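Side-chain contacts in superoxide dismutase (Acidilobus saccharovorans, PDB 4FFK), which catalyses the dismutation of superoxide to molecular oxygen and hydrogen peroxide, using a bound iron ion as the redox centre: residues 19-24 with 42-47; 90-95 with 180-185; 59-64 with 68-73. All coordinates share one frame; numbering follows the deposited sequence. Where two conformers were deposited one is given.

The three contacts follow one another along the chain, neither nesting nor crossing. Interaction 1 closes first, returning residues 42-47, near the start of helix 37-66, to the N-terminal segment 19-24. At the far end of the same helix, interaction 3 caps the last turn and starts the short connection to helix 75-97; Tyr19 of interaction 1 touches Leu59 of interaction 3. Interaction 2 closes the longest loop, joining the end of helix 75-97 to residues 180-185, just after strand 172-178. Interactions 1 and 2 converge on the iron, where His43 meets His92 and His182, so the alpha-hairpin and the C-terminal domain share one metal site.

Interaction 1. Residues 19-24 with 42-47; sequences YELPPL and YHHDKH. With FE (Fe (III) ion), chain B.
The non-helical segment 19-24 passes the helical turn 42-47 with its backbone nearest at Leu24 and His44, whose CA atoms are 7.4 Å apart. His44 carries the contact. Its CG is anti to the backbone N (chi1 177°), which sends the imidazole out from the helix and in between two leucines. Leu21 lies over one face, its CD1 4.1 Å from the centroid of the His44 ring in a CH-pi contact. On the opposite face Leu24 CB lies off toward the rim, while its CD1 comes to 3.7 Å from His44 CD2. The ring edge is used for polar contacts. His44 NE2 donates to Pro22 O at 2.7 Å; the acceptor lies in the ring plane and the donor almost on the continuation of the carbonyl bond (C=O...N 166°), although the N-H...O angle is bent (146°). On the helix side His44 ND1 donates to Asp45 OD2 at 2.9 Å, reaching the carboxylate on its anti side. The same OD2 is hydrogen-bonded by Tyr28. With both nitrogens acting as donors, the ring is probably cationic and stabilised by the adjacent carboxylate, and the two bonds fix its rotation. With an alanine here, Pro22 O and Asp45 OD2 would probably both lose this donor, and a gap would open between Leu21 and Leu24. The neighbouring His43 faces elsewhere, its NE2 binding the iron at 2.1 Å, with His92, His182 and Asp178 as the other protein ligands. A wider, pi-type turn runs through these residues, Tyr42 O accepting from both Lys46 N and His47 N. This is the first helix of the alpha-hairpin domain of iron/manganese superoxide dismutases, whose His43 binds the iron while the next residue, His44, holds the preceding loop against it.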
# COMPACT_ATOMS: atom_id res chain seq x y z
N TYR A 19 -14.66 -8.73 18.67
CA TYR A 19 -14.72 -7.29 18.93
C TYR A 19 -16.11 -6.77 19.09
O TYR A 19 -17.04 -7.28 18.52
CB TYR A 19 -13.95 -6.49 17.86
CG TYR A 19 -12.51 -6.91 17.87
CD1 TYR A 19 -11.63 -6.40 18.79
CD2 TYR A 19 -12.05 -7.89 16.98
CE1 TYR A 19 -10.34 -6.84 18.86
CE2 TYR A 19 -10.77 -8.35 17.07
CZ TYR A 19 -9.91 -7.81 17.99
OH TYR A 19 -8.61 -8.22 18.08
N GLU A 20 -16.27 -5.76 19.94
CA GLU A 20 -17.61 -5.20 20.13
C GLU A 20 -17.50 -3.78 19.72
O GLU A 20 -16.48 -3.13 19.98
CB GLU A 20 -18.02 -5.19 21.60
CG GLU A 20 -18.14 -6.53 22.19
CD GLU A 20 -17.71 -6.52 23.62
OE1 GLU A 20 -18.36 -5.79 24.39
OE2 GLU A 20 -16.71 -7.22 23.93
N LEU A 21 -18.61 -3.26 19.22
CA LEU A 21 -18.74 -1.87 18.93
C LEU A 21 -18.97 -1.12 20.22
O LEU A 21 -20.02 -1.30 20.85
CB LEU A 21 -19.90 -1.65 17.99
CG LEU A 21 -20.21 -0.22 17.53
CD1 LEU A 21 -19.10 0.26 16.55
CD2 LEU A 21 -21.53 -0.23 16.86
N PRO A 22 -18.00 -0.30 20.62
CA PRO A 22 -18.19 0.50 21.82
C PRO A 22 -19.27 1.58 21.61
O PRO A 22 -19.49 2.03 20.52
CB PRO A 22 -16.80 1.12 22.04
CG PRO A 22 -16.31 1.35 20.66
CD PRO A 22 -16.82 0.15 19.84
N PRO A 23 -19.99 1.96 22.67
CA PRO A 23 -20.98 3.02 22.56
C PRO A 23 -20.29 4.37 22.25
O PRO A 23 -19.21 4.61 22.73
CB PRO A 23 -21.58 3.06 23.96
CG PRO A 23 -20.49 2.56 24.87
CD PRO A 23 -19.70 1.56 24.06
N LEU A 24 -20.90 5.22 21.44
CA LEU A 24 -20.46 6.61 21.35
C LEU A 24 -20.28 7.21 22.78
O LEU A 24 -21.03 6.87 23.70
CB LEU A 24 -21.47 7.38 20.52
CG LEU A 24 -21.00 8.60 19.76
CD1 LEU A 24 -19.88 8.20 18.66
CD2 LEU A 24 -22.20 9.29 19.08
N TYR A 42 -24.22 7.19 10.71
CA TYR A 42 -23.58 6.39 9.65
C TYR A 42 -22.20 5.96 10.11
O TYR A 42 -21.84 4.81 9.98
CB TYR A 42 -23.47 7.12 8.31
CG TYR A 42 -24.79 7.13 7.62
CD1 TYR A 42 -25.18 6.07 6.84
CD2 TYR A 42 -25.71 8.18 7.86
CE1 TYR A 42 -26.39 6.04 6.24
CE2 TYR A 42 -26.98 8.14 7.27
CZ TYR A 42 -27.29 7.08 6.45
OH TYR A 42 -28.50 7.01 5.80
N HIS A 43 -21.43 6.92 10.62
CA HIS A 43 -20.05 6.70 10.89
C HIS A 43 -19.85 5.71 12.01
O HIS A 43 -19.08 4.76 11.87
CB HIS A 43 -19.38 8.02 11.22
CG HIS A 43 -17.90 7.97 11.06
ND1 HIS A 43 -17.10 9.09 11.17
CD2 HIS A 43 -17.06 6.93 10.83
CE1 HIS A 43 -15.83 8.75 10.98
NE2 HIS A 43 -15.79 7.45 10.74
N HIS A 44 -20.64 5.86 13.09
CA HIS A 44 -20.45 4.99 14.17
C HIS A 44 -21.17 3.67 14.00
O HIS A 44 -20.58 2.63 14.23
CB HIS A 44 -20.86 5.65 15.52
CG HIS A 44 -20.72 4.72 16.67
ND1 HIS A 44 -21.64 3.72 16.93
CD2 HIS A 44 -19.78 4.63 17.63
CE1 HIS A 44 -21.25 3.05 17.99
NE2 HIS A 44 -20.12 3.57 18.43
N ASP A 45 -22.43 3.72 13.60
CA ASP A 45 -23.28 2.56 13.73
C ASP A 45 -23.19 1.76 12.47
O ASP A 45 -23.65 0.62 12.43
CB ASP A 45 -24.78 2.94 13.82
CG ASP A 45 -25.13 3.73 15.03
OD1 ASP A 45 -26.24 4.39 15.00
OD2 ASP A 45 -24.39 3.70 15.99
N LYS A 46 -22.62 2.34 11.40
CA LYS A 46 -22.47 1.56 10.18
C LYS A 46 -21.02 1.34 9.82
O LYS A 46 -20.58 0.21 9.78
CB LYS A 46 -23.24 2.18 9.04
CG LYS A 46 -24.73 2.25 9.39
CD LYS A 46 -25.43 2.70 8.20
CE LYS A 46 -26.69 1.88 8.10
NZ LYS A 46 -27.80 2.74 8.48
N HIS A 47 -20.27 2.42 9.64
CA HIS A 47 -18.85 2.20 9.22
C HIS A 47 -18.08 1.56 10.32
O HIS A 47 -17.47 0.54 10.10
CB HIS A 47 -18.17 3.54 8.84
CG HIS A 47 -18.72 4.12 7.61
ND1 HIS A 47 -18.45 3.58 6.37
CD2 HIS A 47 -19.56 5.15 7.42
CE1 HIS A 47 -19.10 4.27 5.45
NE2 HIS A 47 -19.78 5.23 6.06
FE FE B . -14.23 6.50 9.69
O HOH W 1 -12.59 5.76 8.70

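Interaction 2. Residues 90-95 with 180-185; sequences ILHTLY and FEHAYY. With FE (Fe (III) ion), chain B.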
# COMPACT_ATOMS: atom_id res chain seq x y z
N ILE A 90 -10.02 0.13 16.12
CA ILE A 90 -9.29 0.77 17.14
C ILE A 90 -9.18 2.24 16.87
O ILE A 90 -9.27 3.06 17.77
CB ILE A 90 -7.90 0.18 17.39
CG1 ILE A 90 -6.98 0.43 16.17
CG2 ILE A 90 -8.00 -1.23 17.94
CD1 ILE A 90 -5.70 -0.36 16.24
N LEU A 91 -9.02 2.60 15.60
CA LEU A 91 -8.87 4.01 15.28
C LEU A 91 -10.20 4.73 15.43
O LEU A 91 -10.22 5.91 15.84
CB LEU A 91 -8.30 4.19 13.88
CG LEU A 91 -6.83 3.74 13.86
CD1 LEU A 91 -6.41 3.82 12.36
CD2 LEU A 91 -5.99 4.67 14.75
N HIS A 92 -11.31 4.08 15.11
CA HIS A 92 -12.60 4.76 15.31
C HIS A 92 -12.85 4.91 16.77
O HIS A 92 -13.32 5.98 17.20
CB HIS A 92 -13.75 4.05 14.65
CG HIS A 92 -13.79 4.30 13.20
ND1 HIS A 92 -13.02 3.57 12.30
CD2 HIS A 92 -14.43 5.24 12.47
CE1 HIS A 92 -13.20 4.07 11.09
NE2 HIS A 92 -14.06 5.08 11.16
N THR A 93 -12.57 3.85 17.51
CA THR A 93 -12.72 3.92 18.95
C THR A 93 -11.98 5.11 19.56
O THR A 93 -12.54 5.85 20.37
CB THR A 93 -12.26 2.65 19.58
OG1 THR A 93 -13.06 1.59 19.05
CG2 THR A 93 -12.43 2.76 21.09
N LEU A 94 -10.73 5.30 19.16
CA LEU A 94 -9.93 6.47 19.54
C LEU A 94 -10.60 7.74 19.08
O LEU A 94 -10.82 8.70 19.88
CB LEU A 94 -8.54 6.37 18.91
CG LEU A 94 -7.55 7.48 19.21
CD1 LEU A 94 -7.39 7.61 20.72
CD2 LEU A 94 -6.21 7.12 18.56
N TYR A 95 -10.89 7.80 17.80
CA TYR A 95 -11.54 8.96 17.22
C TYR A 95 -12.73 9.45 18.06
O TYR A 95 -12.79 10.63 18.36
CB TYR A 95 -12.02 8.57 15.86
CG TYR A 95 -12.72 9.62 15.07
CD1 TYR A 95 -14.00 9.40 14.61
CD2 TYR A 95 -12.03 10.78 14.66
CE1 TYR A 95 -14.63 10.31 13.84
CE2 TYR A 95 -12.64 11.68 13.83
CZ TYR A 95 -13.96 11.46 13.48
OH TYR A 95 -14.58 12.34 12.68
N PHE A 180 -11.17 9.55 6.16
CA PHE A 180 -11.99 8.93 5.19
C PHE A 180 -13.15 9.84 4.87
O PHE A 180 -13.68 10.52 5.73
CB PHE A 180 -12.63 7.70 5.76
CG PHE A 180 -11.78 6.49 5.72
CD1 PHE A 180 -12.23 5.40 4.96
CD2 PHE A 180 -10.57 6.42 6.45
CE1 PHE A 180 -11.47 4.16 4.94
CE2 PHE A 180 -9.80 5.22 6.39
CZ PHE A 180 -10.30 4.12 5.63
N GLU A 181 -13.57 9.82 3.62
CA GLU A 181 -14.61 10.75 3.22
C GLU A 181 -15.86 10.60 4.05
O GLU A 181 -16.60 11.56 4.27
CB GLU A 181 -14.92 10.51 1.78
CG GLU A 181 -13.77 11.10 0.93
CD GLU A 181 -13.80 10.65 -0.48
OE1 GLU A 181 -14.40 9.61 -0.82
OE2 GLU A 181 -13.22 11.36 -1.33
N HIS A 182 -16.15 9.38 4.49
CA HIS A 182 -17.39 9.24 5.26
C HIS A 182 -17.40 9.99 6.59
O HIS A 182 -18.49 10.26 7.10
CB HIS A 182 -17.74 7.78 5.51
CG HIS A 182 -16.76 7.10 6.37
ND1 HIS A 182 -15.99 6.07 5.90
CD2 HIS A 182 -16.38 7.33 7.65
CE1 HIS A 182 -15.19 5.66 6.86
NE2 HIS A 182 -15.42 6.39 7.95
N ALA A 183 -16.24 10.39 7.08
CA ALA A 183 -16.15 11.11 8.34
C ALA A 183 -16.75 12.49 8.13
O ALA A 183 -17.20 13.11 9.09
CB ALA A 183 -14.70 11.21 8.83
N TYR A 184 -16.77 12.97 6.89
CA TYR A 184 -17.11 14.40 6.67
C TYR A 184 -18.01 14.66 5.54
O TYR A 184 -18.52 15.77 5.38
CB TYR A 184 -15.85 15.24 6.55
CG TYR A 184 -14.89 14.83 5.48
CD1 TYR A 184 -15.09 15.20 4.20
CD2 TYR A 184 -13.74 14.08 5.79
CE1 TYR A 184 -14.18 14.87 3.17
CE2 TYR A 184 -12.87 13.70 4.76
CZ TYR A 184 -13.07 14.13 3.49
OH TYR A 184 -12.23 13.86 2.47
N TYR A 185 -18.22 13.67 4.67
CA TYR A 185 -18.87 13.97 3.43
C TYR A 185 -20.30 14.46 3.61
O TYR A 185 -20.78 15.22 2.76
CB TYR A 185 -18.90 12.76 2.45
CG TYR A 185 -18.61 13.18 1.08
CD1 TYR A 185 -17.31 13.49 0.70
CD2 TYR A 185 -19.62 13.35 0.13
CE1 TYR A 185 -17.03 13.93 -0.58
CE2 TYR A 185 -19.33 13.80 -1.15
CZ TYR A 185 -18.06 14.10 -1.49
OH TYR A 185 -17.79 14.52 -2.76
FE FE B . -14.23 6.50 9.69
O HOH W 2 -17.18 11.71 11.58
O HOH W 1 -12.59 5.76 8.70
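His92 and His182 meet through the iron that both bind, each giving NE2 to the metal, His92 NE2 at 2.1 Å and His182 NE2 at the same distance. The two side chains arrive from opposite directions and meet rim to rim, with ring planes at 26° and His92 NE2 3.7 Å from His182 NE2, a separation set by the shared metal. His182 has its CG between the backbone N and carbonyl carbon (chi1 65°), and this torsion turns the ring toward the iron. Water 1 binds the metal at 2.0 Å, across from His43, and Asp178 completes the set of ligands; the geometry is consistent with the trigonal bipyramid of this family. The same water sits over one face of the Phe180 ring, shifted toward the rim.

Second-shell hydrogen bonds orient the imidazoles. His92 ND1 is bonded to Gly88 O one turn back in its helix, whereas His182 ND1 pairs with Glu181 of the second subunit, the reciprocal bridge linking active sites across the dimer in iron and manganese enzymes.

Away from the metal, water 2 connects the segments: it is 2.9 Å from Tyr95 OH, at the edge of that ring, and donates to Ala183 O. Tyr95 OH is also hydrogen-bonded to Tyr195 OH and touches Ala183 CB at 4.0 Å.

Helix 75-97 thus faces the turn that follows strand 172-178, source of Asp178, while helix 37-66 brings His43 to the same iron and lays it against Ala183.

Interaction 3. Residues 59-64 with 68-73; sequences LDKLEK and GQLTDI
Lys64 O is the polar focus of this contact, accepting from two backbone donors of the segment that leaves the helix. Gln69 N donates at 2.7 Å to Lys64 O, with a bent N-H...O angle of 132°, while Leu70 N reaches the same oxygen at 3.2 Å along a much straighter line (169°). Both come from one face of the carbonyl plane, Gln69 N tilted from it and Leu70 N well above it, away from the lone pairs. Within the helix the regular ladder continues: Lys64 N donates to Asp60 O at 3.0 Å and Glu63 N to Leu59 O.

The side chains add mostly nonpolar contacts. Gln69 crosses Lys64 obliquely, its OE1 3.8 Å from Lys64 CG and its NE2 near Lys64 CE, so the lysine contributes its aliphatic stem. In the conformer given, Leu70 CG lies 3.5 Å from Lys64 CB. An extended Ile73, with CG1 anti to the backbone N (chi1 -173°), carries CD1 to 3.8 Å from Leu62 CA, and the same methyl approaches Lys61 O.

Acidic groups of the helix find their mates elsewhere. Glu63 OE1 forms a salt bridge with Arg18, and its OE2 accepts from Leu16 N; Asp60 OD2 makes a long, weak ion pair with the same arginine. Leu130 of the third subunit packs on Leu62 and Ile73.

The Gln69 N to Lys64 O bond, reaching back five residues, belongs to a Schellman motif in which Gly68 has positive phi, a characteristic C-terminal cap that here ends helix 37-66 of the alpha-hairpin domain.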
# COMPACT_ATOMS: atom_id res chain seq x y z
N LEU A 59 -11.40 -13.32 12.36
CA LEU A 59 -11.18 -14.14 13.54
C LEU A 59 -11.96 -15.45 13.34
O LEU A 59 -11.48 -16.53 13.66
CB LEU A 59 -11.68 -13.43 14.80
CG LEU A 59 -10.89 -12.19 15.24
CD1 LEU A 59 -11.37 -11.90 16.60
CD2 LEU A 59 -9.40 -12.53 15.23
N ASP A 60 -13.12 -15.35 12.74
CA ASP A 60 -13.92 -16.55 12.50
C ASP A 60 -13.21 -17.53 11.57
O ASP A 60 -13.18 -18.75 11.82
CB ASP A 60 -15.28 -16.19 11.96
CG ASP A 60 -16.18 -17.42 11.90
OD1 ASP A 60 -16.45 -17.90 10.79
OD2 ASP A 60 -16.54 -17.89 12.99
N LYS A 61 -12.61 -17.00 10.51
CA LYS A 61 -11.86 -17.85 9.57
C LYS A 61 -10.68 -18.50 10.26
O LYS A 61 -10.42 -19.68 10.06
CB LYS A 61 -11.37 -17.01 8.39
CG LYS A 61 -12.32 -16.94 7.23
CD LYS A 61 -12.05 -15.68 6.38
CE LYS A 61 -13.31 -15.28 5.63
NZ LYS A 61 -13.62 -13.82 5.55
N LEU A 62 -9.93 -17.73 11.07
CA LEU A 62 -8.80 -18.21 11.78
C LEU A 62 -9.17 -19.37 12.74
O LEU A 62 -8.49 -20.43 12.82
CB LEU A 62 -8.32 -17.07 12.66
CG LEU A 62 -6.93 -16.55 12.69
CD1 LEU A 62 -6.96 -15.04 13.00
CD2 LEU A 62 -6.27 -17.35 13.78
N GLU A 63 -10.18 -19.10 13.54
CA GLU A 63 -10.69 -20.07 14.49
C GLU A 63 -11.09 -21.36 13.81
O GLU A 63 -10.70 -22.45 14.29
CB GLU A 63 -11.91 -19.46 15.18
CG GLU A 63 -12.36 -20.21 16.39
CD GLU A 63 -13.31 -19.30 17.14
OE1 GLU A 63 -14.46 -19.17 16.67
OE2 GLU A 63 -12.87 -18.65 18.10
N LYS A 64 -11.85 -21.26 12.73
CA LYS A 64 -12.40 -22.41 12.01
C LYS A 64 -11.23 -23.24 11.43
O LYS A 64 -11.13 -24.47 11.63
CB LYS A 64 -13.32 -21.95 10.89
CG LYS A 64 -14.75 -21.49 11.36
CD LYS A 64 -15.72 -21.50 10.22
CE LYS A 64 -17.14 -21.54 10.76
NZ LYS A 64 -18.17 -21.50 9.66
N GLY A 68 -10.01 -26.84 12.96
CA GLY A 68 -10.11 -27.91 11.97
C GLY A 68 -11.37 -27.96 11.13
O GLY A 68 -11.56 -28.93 10.41
N GLN A 69 -12.21 -26.92 11.20
CA GLN A 69 -13.41 -26.83 10.37
C GLN A 69 -13.14 -26.35 8.94
O GLN A 69 -13.85 -26.73 8.01
CB GLN A 69 -14.44 -25.92 11.01
CG GLN A 69 -14.75 -26.23 12.47
CD GLN A 69 -15.51 -25.09 13.11
OE1 GLN A 69 -14.95 -24.31 13.90
NE2 GLN A 69 -16.79 -24.95 12.74
N LEU A 70 -12.14 -25.50 8.77
CA LEU A 70 -11.55 -25.10 7.51
C LEU A 70 -10.23 -25.80 7.39
O LEU A 70 -9.38 -25.78 8.27
CB LEU A 70 -11.24 -23.61 7.44
CG LEU A 70 -12.31 -22.52 7.58
CD1 LEU A 70 -11.63 -21.12 7.31
CD2 LEU A 70 -13.53 -22.76 6.67
N THR A 71 -10.07 -26.38 6.23
CA THR A 71 -8.95 -27.20 5.92
C THR A 71 -7.74 -26.28 5.67
O THR A 71 -6.69 -26.36 6.35
CB THR A 71 -9.38 -28.08 4.72
OG1 THR A 71 -8.28 -28.85 4.24
CG2 THR A 71 -9.96 -27.22 3.56
N ASP A 72 -7.91 -25.39 4.70
CA ASP A 72 -6.88 -24.42 4.42
C ASP A 72 -7.39 -23.00 4.69
O ASP A 72 -8.59 -22.71 4.69
CB ASP A 72 -6.35 -24.58 2.98
CG ASP A 72 -5.66 -25.94 2.77
OD1 ASP A 72 -4.95 -26.43 3.72
OD2 ASP A 72 -5.81 -26.50 1.66
N ILE A 73 -6.45 -22.12 4.98
CA ILE A 73 -6.80 -20.71 5.16
C ILE A 73 -5.79 -19.96 4.32
O ILE A 73 -4.62 -20.38 4.20
CB ILE A 73 -6.63 -20.32 6.62
CG1 ILE A 73 -7.16 -18.90 6.88
CG2 ILE A 73 -5.18 -20.45 7.10
CD1 ILE A 73 -7.14 -18.60 8.36